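Pectinesterase (Aspergillus niger, PDB 5C1E) hydrolyses the methyl esters of pectin's galacturonate chain, releasing methanol, a step that probably serves the softening and rotting of plant tissue. Local coordinates at residues L49-Y60 with T93-Y104. Numbering follows the deposited sequence. Where two conformers were deposited one is given.
Sequences LTIDYAGNLTLY and TVNVVSDGFSMY. With NAG (2-acetamido-2-deoxy-beta-D-glucopyranose), chain B.
Strands 49-51 and 94-96 run parallel with axes 4.6 Å apart, and strands 57-60 and 102-104 do the same at 4.7 Å beyond the bend; the register slips by one residue between Ile51-Val96 and Thr58-Ser102. Backbone hydrogen bonds such as Ile51 N to Asn95 O, 2.7 Å, stitch both ladders. The inward-facing side chains are apolar. Phe101, its CG anti to the backbone N (chi1 177°), carries its ring in among three of them: Ile51 CG2 lies 3.9 Å from Phe101 CD1, Leu57 CD2 runs alongside Phe101 CE1, and Leu59 CB meets CZ. Its flat ring thus bridges the two ladders, while the unbranched chain of Met103 lies beside Leu59, Met103 SD 3.9 Å from Leu59 CD2. At the bend, small Ser98 sends OG to Tyr53 O, 2.6 Å away, in the carbonyl plane on a lone pair; OG also accepts from a water that takes the Leu57 N-H and donates to Asp99 O. Gly100 supplies the positive phi (78°) of the type II turn from Ser98 to Phe101, and a CB on it would run into Asn56 OD1; Asn56 bears the glycan. Outside, Thr58 and Ser102 hydroxyls both donate to one water, and Tyr60 and Tyr104 lie side by side, planes 29° apart but slid so the rings barely overlap (centroids 5.3 Å); Tyr104 stacks instead on Tyr131 and hydrogen-bonds through OH to Asp296. Like residues aligned in ladders on successive coils, with an apolar interior, are the hallmark of the right-handed parallel beta-helix of pectin methylesterases.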
loop_
_atom_site.group_PDB
_atom_site.type_symbol
_atom_site.label_atom_id
_atom_site.label_comp_id
_atom_site.label_asym_id
_atom_site.label_seq_id
_atom_site.Cartn_x
_atom_site.Cartn_y
_atom_site.Cartn_z
ATOM N N LEU A 49 -1.747 -9.948 -12.640
ATOM C CA LEU A 49 -2.172 -11.076 -11.810
ATOM C C LEU A 49 -3.424 -10.778 -11.002
ATOM O O LEU A 49 -3.619 -9.661 -10.525
ATOM C CB LEU A 49 -1.046 -11.438 -10.844
ATOM C CG LEU A 49 0.288 -11.762 -11.500
ATOM C CD1 LEU A 49 1.359 -11.916 -10.440
ATOM C CD2 LEU A 49 0.152 -13.017 -12.349
ATOM N N THR A 50 -4.281 -11.782 -10.856
ATOM C CA THR A 50 -5.381 -11.720 -9.898
ATOM C C THR A 50 -5.140 -12.815 -8.883
ATOM O O THR A 50 -4.983 -13.984 -9.267
ATOM C CB THR A 50 -6.753 -11.889 -10.574
ATOM O OG1 THR A 50 -6.946 -10.804 -11.490
ATOM C CG2 THR A 50 -7.878 -11.883 -9.536
ATOM N N ILE A 51 -5.079 -12.442 -7.611
ATOM C CA ILE A 51 -4.840 -13.400 -6.523
ATOM C C ILE A 51 -6.183 -13.727 -5.865
ATOM O O ILE A 51 -6.706 -12.929 -5.072
ATOM C CB ILE A 51 -3.910 -12.855 -5.427
ATOM C CG1 ILE A 51 -2.649 -12.188 -5.996
ATOM C CG2 ILE A 51 -3.518 -13.962 -4.447
ATOM C CD1 ILE A 51 -1.750 -13.056 -6.821
ATOM N N ASP A 52 -6.750 -14.886 -6.201
ATOM C CA ASP A 52 -8.069 -15.266 -5.684
ATOM C C ASP A 52 -8.089 -16.646 -5.037
ATOM O O ASP A 52 -9.142 -17.235 -4.891
ATOM C CB ASP A 52 -9.123 -15.182 -6.799
ATOM C CG ASP A 52 -8.801 -16.093 -7.972
ATOM O OD1 ASP A 52 -7.878 -16.934 -7.841
ATOM O OD2 ASP A 52 -9.464 -15.956 -9.020
ATOM N N TYR A 53 -6.930 -17.142 -4.628
ATOM C CA TYR A 53 -6.823 -18.452 -4.000
ATOM C C TYR A 53 -7.748 -18.540 -2.776
ATOM O O TYR A 53 -7.855 -17.581 -1.985
ATOM C CB TYR A 53 -5.360 -18.679 -3.608
ATOM C CG TYR A 53 -5.065 -20.029 -3.009
ATOM C CD1 TYR A 53 -5.267 -21.197 -3.749
ATOM C CD2 TYR A 53 -4.580 -20.140 -1.716
ATOM C CE1 TYR A 53 -4.995 -22.439 -3.195
ATOM C CE2 TYR A 53 -4.310 -21.378 -1.151
ATOM C CZ TYR A 53 -4.525 -22.527 -1.903
ATOM O OH TYR A 53 -4.260 -23.779 -1.372
ATOM N N ALA A 54 -8.416 -19.688 -2.623
ATOM C CA ALA A 54 -9.385 -19.893 -1.548
ATOM C C ALA A 54 -8.744 -20.053 -0.180
ATOM O O ALA A 54 -9.337 -19.712 0.824
ATOM C CB ALA A 54 -10.278 -21.093 -1.857
ATOM N N GLY A 55 -7.538 -20.596 -0.138
ATOM C CA GLY A 55 -6.828 -20.758 1.113
ATOM C C GLY A 55 -5.956 -19.558 1.469
ATOM O O GLY A 55 -6.003 -18.520 0.814
ATOM N N ASN A 56 -5.175 -19.693 2.535
ATOM C CA ASN A 56 -4.257 -18.637 2.943
ATOM C C ASN A 56 -2.947 -18.762 2.179
ATOM O O ASN A 56 -2.200 -19.720 2.365
ATOM C CB ASN A 56 -3.999 -18.682 4.445
ATOM C CG ASN A 56 -5.017 -17.879 5.234
ATOM O OD1 ASN A 56 -5.986 -17.337 4.678
ATOM N ND2 ASN A 56 -4.601 -18.426 6.614
ATOM N N LEU A 57 -2.700 -17.798 1.300
ATOM C CA LEU A 57 -1.517 -17.792 0.429
ATOM C C LEU A 57 -0.506 -16.797 0.958
ATOM O O LEU A 57 -0.881 -15.685 1.374
ATOM C CB LEU A 57 -1.904 -17.415 -1.000
ATOM C CG LEU A 57 -0.786 -17.256 -2.023
ATOM C CD1 LEU A 57 -0.120 -18.599 -2.269
ATOM C CD2 LEU A 57 -1.313 -16.700 -3.328
ATOM N N THR A 58 0.760 -17.215 0.956
ATOM C CA THR A 58 1.902 -16.317 1.177
ATOM C C THR A 58 2.809 -16.314 -0.048
ATOM O O THR A 58 3.201 -17.385 -0.555
ATOM C CB THR A 58 2.705 -16.729 2.428
ATOM O OG1 THR A 58 1.831 -16.695 3.546
ATOM C CG2 THR A 58 3.866 -15.763 2.674
ATOM N N LEU A 59 3.127 -15.112 -0.543
ATOM C CA LEU A 59 4.062 -14.944 -1.642
ATOM C C LEU A 59 5.364 -14.311 -1.127
ATOM O O LEU A 59 5.328 -13.224 -0.543
ATOM C CB LEU A 59 3.415 -14.056 -2.694
ATOM C CG LEU A 59 4.043 -13.844 -4.066
ATOM C CD1 LEU A 59 4.262 -15.127 -4.866
ATOM C CD2 LEU A 59 3.103 -12.920 -4.825
ATOM N N TYR A 60 6.489 -15.004 -1.314
ATOM C CA TYR A 60 7.783 -14.550 -0.827
ATOM C C TYR A 60 8.685 -14.208 -1.973
ATOM O O TYR A 60 8.831 -15.006 -2.892
ATOM C CB TYR A 60 8.507 -15.669 -0.095
ATOM C CG TYR A 60 7.874 -16.190 1.151
ATOM C CD1 TYR A 60 7.919 -15.462 2.326
ATOM C CD2 TYR A 60 7.284 -17.443 1.175
ATOM C CE1 TYR A 60 7.379 -15.968 3.504
ATOM C CE2 TYR A 60 6.743 -17.948 2.343
ATOM C CZ TYR A 60 6.801 -17.206 3.507
ATOM O OH TYR A 60 6.245 -17.709 4.657
ATOM N N THR A 93 -1.745 -4.045 -11.731
ATOM C CA THR A 93 -0.749 -5.068 -12.035
ATOM C C THR A 93 -1.013 -6.314 -11.198
ATOM O O THR A 93 -0.906 -7.448 -11.697
ATOM C CB THR A 93 0.661 -4.534 -11.818
ATOM O OG1 THR A 93 0.858 -3.435 -12.709
ATOM C CG2 THR A 93 1.683 -5.602 -12.099
ATOM N N VAL A 94 -1.387 -6.096 -9.943
ATOM C CA VAL A 94 -1.782 -7.193 -9.035
ATOM C C VAL A 94 -3.102 -6.852 -8.334
ATOM O O VAL A 94 -3.250 -5.766 -7.748
ATOM C CB VAL A 94 -0.726 -7.483 -7.954
ATOM C CG1 VAL A 94 -1.227 -8.567 -7.014
ATOM C CG2 VAL A 94 0.592 -7.922 -8.566
ATOM N N ASN A 95 -4.051 -7.787 -8.403
ATOM C CA ASN A 95 -5.378 -7.612 -7.839
ATOM C C ASN A 95 -5.576 -8.664 -6.764
ATOM O O ASN A 95 -5.721 -9.834 -7.076
ATOM C CB ASN A 95 -6.443 -7.743 -8.951
ATOM C CG ASN A 95 -7.867 -7.570 -8.450
ATOM O OD1 ASN A 95 -8.110 -7.233 -7.289
ATOM N ND2 ASN A 95 -8.831 -7.778 -9.350
ATOM N N VAL A 96 -5.558 -8.254 -5.501
ATOM C CA VAL A 96 -5.670 -9.209 -4.399
ATOM C C VAL A 96 -7.101 -9.271 -3.885
ATOM O O VAL A 96 -7.588 -8.335 -3.230
ATOM C CB VAL A 96 -4.736 -8.858 -3.240
ATOM C CG1 VAL A 96 -4.812 -9.924 -2.164
ATOM C CG2 VAL A 96 -3.302 -8.727 -3.726
ATOM N N VAL A 97 -7.762 -10.383 -4.161
ATOM C CA VAL A 97 -9.116 -10.622 -3.650
ATOM C C VAL A 97 -9.179 -11.871 -2.756
ATOM O O VAL A 97 -10.245 -12.469 -2.556
ATOM C CB VAL A 97 -10.150 -10.686 -4.784
ATOM C CG1 VAL A 97 -10.222 -9.349 -5.488
ATOM C CG2 VAL A 97 -9.840 -11.814 -5.761
ATOM N N SER A 98 -8.050 -12.227 -2.157
ATOM C CA SER A 98 -7.967 -13.441 -1.354
ATOM C C SER A 98 -7.716 -13.067 0.110
ATOM O O SER A 98 -6.638 -12.542 0.456
ATOM C CB SER A 98 -6.841 -14.325 -1.912
ATOM O OG SER A 98 -6.614 -15.480 -1.125
ATOM N N ASP A 99 -8.685 -13.357 0.983
ATOM C CA ASP A 99 -8.487 -13.125 2.411
ATOM C C ASP A 99 -7.188 -13.755 2.932
ATOM O O ASP A 99 -6.808 -14.857 2.537
ATOM C CB ASP A 99 -9.649 -13.672 3.241
ATOM C CG ASP A 99 -10.915 -12.835 3.128
ATOM O OD1 ASP A 99 -10.901 -11.674 2.665
ATOM O OD2 ASP A 99 -11.957 -13.368 3.544
ATOM N N GLY A 100 -6.518 -13.040 3.823
ATOM C CA GLY A 100 -5.370 -13.586 4.541
ATOM C C GLY A 100 -4.084 -13.635 3.744
ATOM O O GLY A 100 -3.086 -14.170 4.221
ATOM N N PHE A 101 -4.099 -13.092 2.525
ATOM C CA PHE A 101 -2.903 -13.060 1.687
ATOM C C PHE A 101 -1.777 -12.275 2.386
ATOM O O PHE A 101 -2.024 -11.235 3.022
ATOM C CB PHE A 101 -3.245 -12.411 0.339
ATOM C CG PHE A 101 -2.073 -12.247 -0.587
ATOM C CD1 PHE A 101 -1.502 -13.347 -1.217
ATOM C CD2 PHE A 101 -1.564 -10.976 -0.870
ATOM C CE1 PHE A 101 -0.438 -13.188 -2.096
ATOM C CE2 PHE A 101 -0.514 -10.812 -1.749
ATOM C CZ PHE A 101 0.062 -11.924 -2.357
ATOM N N SER A 102 -0.555 -12.782 2.263
ATOM C CA SER A 102 0.636 -12.070 2.737
ATOM C C SER A 102 1.660 -12.024 1.627
ATOM O O SER A 102 1.830 -13.010 0.903
ATOM C CB SER A 102 1.232 -12.760 3.956
ATOM O OG SER A 102 0.274 -12.874 4.967
ATOM N N MET A 103 2.349 -10.893 1.487
ATOM C CA MET A 103 3.392 -10.771 0.482
ATOM C C MET A 103 4.638 -10.168 1.137
ATOM O O MET A 103 4.534 -9.222 1.926
ATOM C CB MET A 103 2.907 -9.938 -0.707
ATOM C CG MET A 103 3.885 -9.916 -1.873
ATOM S SD MET A 103 3.144 -9.254 -3.374
ATOM C CE MET A 103 3.189 -7.499 -3.076
ATOM N N TYR A 104 5.791 -10.763 0.846
ATOM C CA TYR A 104 7.065 -10.373 1.437
ATOM C C TYR A 104 8.074 -10.074 0.363
ATOM O O TYR A 104 8.354 -10.926 -0.493
ATOM C CB TYR A 104 7.661 -11.498 2.306
ATOM C CG TYR A 104 6.904 -11.831 3.558
ATOM C CD1 TYR A 104 5.790 -12.661 3.509
ATOM C CD2 TYR A 104 7.294 -11.320 4.810
ATOM C CE1 TYR A 104 5.089 -12.967 4.645
ATOM C CE2 TYR A 104 6.602 -11.660 5.965
ATOM C CZ TYR A 104 5.504 -12.488 5.861
ATOM O OH TYR A 104 4.762 -12.834 6.945
HETATM C C1 NAG B . -6.349 -18.453 7.805
HETATM C C2 NAG B . -6.040 -19.541 8.819
HETATM C C3 NAG B . -6.624 -19.054 10.142
HETATM C C4 NAG B . -6.063 -17.659 10.488
HETATM C C5 NAG B . -6.049 -16.689 9.290
HETATM C C6 NAG B . -5.200 -15.451 9.536
HETATM C C7 NAG B . -5.746 -21.859 7.991
HETATM C C8 NAG B . -6.401 -23.129 7.518
HETATM N N2 NAG B . -6.536 -20.835 8.350
HETATM O O3 NAG B . -6.345 -19.996 11.163
HETATM O O4 NAG B . -6.803 -17.074 11.549
HETATM O O5 NAG B . -5.557 -17.324 8.131
HETATM O O6 NAG B . -5.349 -14.556 8.450
HETATM O O7 NAG B . -4.519 -21.821 8.028
HETATM O O HOH W 1 -8.281 -16.794 1.157
HETATM O O HOH W 2 -4.614 -15.645 0.847
HETATM O O HOH W 3 -0.810 -15.484 4.477
HETATM O O HOH W 4 5.191 -16.065 7.016
#